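Local coordinates for UPF0255 protein frsA (Vibrio vulnificus, PDB 4I4C) that probably hydrolyses carboxylic esters as a member of the FrsA family of alpha/beta-hydrolases, at residues Gly347-Arg352 against Ala378-Tyr383. Sequence-based numbering, arbitrary orientation.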
loop_
_atom_site.group_PDB
_atom_site.type_symbol
_atom_site.label_atom_id
_atom_site.label_comp_id
_atom_site.label_asym_id
_atom_site.label_seq_id
_atom_site.Cartn_x
_atom_site.Cartn_y
_atom_site.Cartn_z
ATOM N N GLY A 347 2.222 9.861 21.612
ATOM C CA GLY A 347 2.477 11.186 22.172
ATOM C C GLY A 347 2.715 12.297 21.163
ATOM O O GLY A 347 3.074 13.425 21.521
ATOM N N PHE A 348 2.496 11.989 19.889
ATOM C CA PHE A 348 2.784 12.934 18.816
ATOM C C PHE A 348 1.668 13.939 18.573
ATOM O O PHE A 348 1.822 14.870 17.779
ATOM C CB PHE A 348 3.068 12.175 17.511
ATOM C CG PHE A 348 4.389 11.465 17.497
ATOM C CD1 PHE A 348 5.556 12.160 17.213
ATOM C CD2 PHE A 348 4.467 10.114 17.769
ATOM C CE1 PHE A 348 6.778 11.512 17.197
ATOM C CE2 PHE A 348 5.682 9.464 17.757
ATOM C CZ PHE A 348 6.841 10.166 17.469
ATOM N N LEU A 349 0.533 13.741 19.229
ATOM C CA LEU A 349 -0.650 14.541 18.912
ATOM C C LEU A 349 -1.251 15.217 20.144
ATOM O O LEU A 349 -2.476 15.282 20.291
ATOM C CB LEU A 349 -1.703 13.678 18.213
ATOM C CG LEU A 349 -1.296 13.116 16.847
ATOM C CD1 LEU A 349 -2.416 12.253 16.294
ATOM C CD2 LEU A 349 -0.937 14.248 15.867
ATOM N N SER A 350 -0.383 15.740 21.007
ATOM C CA SER A 350 -0.809 16.303 22.287
ATOM C C SER A 350 -0.472 17.782 22.463
ATOM O O SER A 350 -1.323 18.567 22.877
ATOM C CB SER A 350 -0.192 15.515 23.434
ATOM O OG SER A 350 -0.699 14.203 23.483
ATOM N N SER A 351 0.766 18.165 22.172
ATOM C CA SER A 351 1.188 19.537 22.449
ATOM C C SER A 351 2.119 20.128 21.396
ATOM O O SER A 351 1.906 21.243 20.918
ATOM C CB SER A 351 1.829 19.616 23.839
ATOM O OG SER A 351 2.595 18.451 24.116
ATOM N N ARG A 352 3.151 19.374 21.041
ATOM C CA ARG A 352 4.153 19.830 20.091
ATOM C C ARG A 352 3.608 20.008 18.678
ATOM O O ARG A 352 2.962 19.117 18.132
ATOM C CB ARG A 352 5.316 18.846 20.075
ATOM C CG ARG A 352 5.835 18.542 21.461
ATOM C CD ARG A 352 7.255 19.040 21.638
ATOM N NE ARG A 352 7.422 20.409 21.169
ATOM C CZ ARG A 352 8.604 20.983 20.982
ATOM N NH1 ARG A 352 9.718 20.299 21.230
ATOM N NH2 ARG A 352 8.675 22.236 20.542
ATOM N N ALA A 378 -3.979 17.736 11.702
ATOM C CA ALA A 378 -3.917 19.016 11.022
ATOM C C ALA A 378 -3.658 20.136 12.006
ATOM O O ALA A 378 -2.967 21.105 11.684
ATOM C CB ALA A 378 -5.189 19.281 10.245
ATOM N N PHE A 379 -4.206 19.996 13.206
ATOM C CA PHE A 379 -4.047 21.036 14.205
ATOM C C PHE A 379 -2.607 21.158 14.664
ATOM O O PHE A 379 -2.146 22.258 14.956
ATOM C CB PHE A 379 -4.948 20.824 15.417
ATOM C CG PHE A 379 -4.883 21.958 16.394
ATOM C CD1 PHE A 379 -5.548 23.149 16.132
ATOM C CD2 PHE A 379 -4.126 21.855 17.552
ATOM C CE1 PHE A 379 -5.477 24.203 17.015
ATOM C CE2 PHE A 379 -4.053 22.911 18.444
ATOM C CZ PHE A 379 -4.730 24.085 18.175
ATOM N N PHE A 380 -1.899 20.030 14.720
ATOM C CA PHE A 380 -0.529 20.030 15.222
ATOM C C PHE A 380 0.501 20.249 14.129
ATOM O O PHE A 380 1.669 19.912 14.295
ATOM C CB PHE A 380 -0.248 18.758 16.015
ATOM C CG PHE A 380 -1.001 18.698 17.307
ATOM C CD1 PHE A 380 -0.595 19.467 18.394
ATOM C CD2 PHE A 380 -2.132 17.910 17.432
ATOM C CE1 PHE A 380 -1.299 19.436 19.585
ATOM C CE2 PHE A 380 -2.839 17.870 18.623
ATOM C CZ PHE A 380 -2.421 18.633 19.702
ATOM N N SER A 381 0.049 20.841 13.027
ATOM C CA SER A 381 0.897 21.131 11.880
ATOM C C SER A 381 0.780 22.607 11.536
ATOM O O SER A 381 -0.325 23.138 11.468
ATOM C CB SER A 381 0.481 20.262 10.665
ATOM O OG SER A 381 1.088 20.732 9.470
ATOM N N THR A 382 1.914 23.271 11.320
ATOM C CA THR A 382 1.894 24.682 10.952
ATOM C C THR A 382 1.501 24.863 9.493
ATOM O O THR A 382 2.195 24.401 8.584
ATOM C CB THR A 382 3.235 25.392 11.231
ATOM O OG1 THR A 382 3.467 25.433 12.644
ATOM C CG2 THR A 382 3.197 26.820 10.681
ATOM N N TYR A 383 0.379 25.544 9.304
ATOM C CA TYR A 383 -0.296 25.697 8.020
ATOM C C TYR A 383 -0.855 24.347 7.542
ATOM O O TYR A 383 -1.048 24.136 6.340
ATOM C CB TYR A 383 0.602 26.340 6.952
ATOM C CG TYR A 383 1.283 27.627 7.368
ATOM C CD1 TYR A 383 0.732 28.457 8.339
ATOM C CD2 TYR A 383 2.482 28.016 6.773
ATOM C CE1 TYR A 383 1.369 29.639 8.722
ATOM C CE2 TYR A 383 3.127 29.188 7.145
ATOM C CZ TYR A 383 2.565 29.997 8.122
ATOM O OH TYR A 383 3.205 31.172 8.484
#
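Leu349 and Phe380 mark the closest backbone approach, with their CA atoms 6.6 Å apart: the irregular loop 347-352, which leads toward strand 358-363, curves round the point where the chain leaves helix 371-379. Phe380, the first residue beyond that helix to give up helical backbone angles, carries the contact. Its CB points at the loop, and with CG anti to the carbonyl carbon (chi1 -69°) the ring is held out into the curve of 349-352, meeting mostly backbone. The whole peptide between Leu349 and Ser350 lies over one face, toward the rim: Ser350 N is 3.8 Å above the ring plane, and Leu349 O sits above Phe380 CE2 at 3.1 Å. Ser350 O comes nearer the rim, though tilted out of the plane, 3.4 Å from Phe380 CZ. Arg352 O approaches obliquely, 3.6 Å from Phe380 CD1. Phe379 CD2 sits over the centre of the opposite face, 4.1 Å above the plane. Between side chains the touch is slight, Leu349 CD2 reaching Phe380 CD2 at 4.2 Å, while Ser350, Ser351 and Arg352 start their side chains away from the helix end. Phe283 of helix 273-284 and Lys353 also touch the Phe380 side chain. Polar ties are made next door, where Lys353 NZ bonds Phe379 O and the backbone of Thr354 bonds those of Phe380 and Thr382. No hydrogen bond joins the two segments themselves; packing alone does, essentially a peptide laid on an aromatic face in an otherwise van der Waals contact at this surface of the alpha/beta-hydrolase domain.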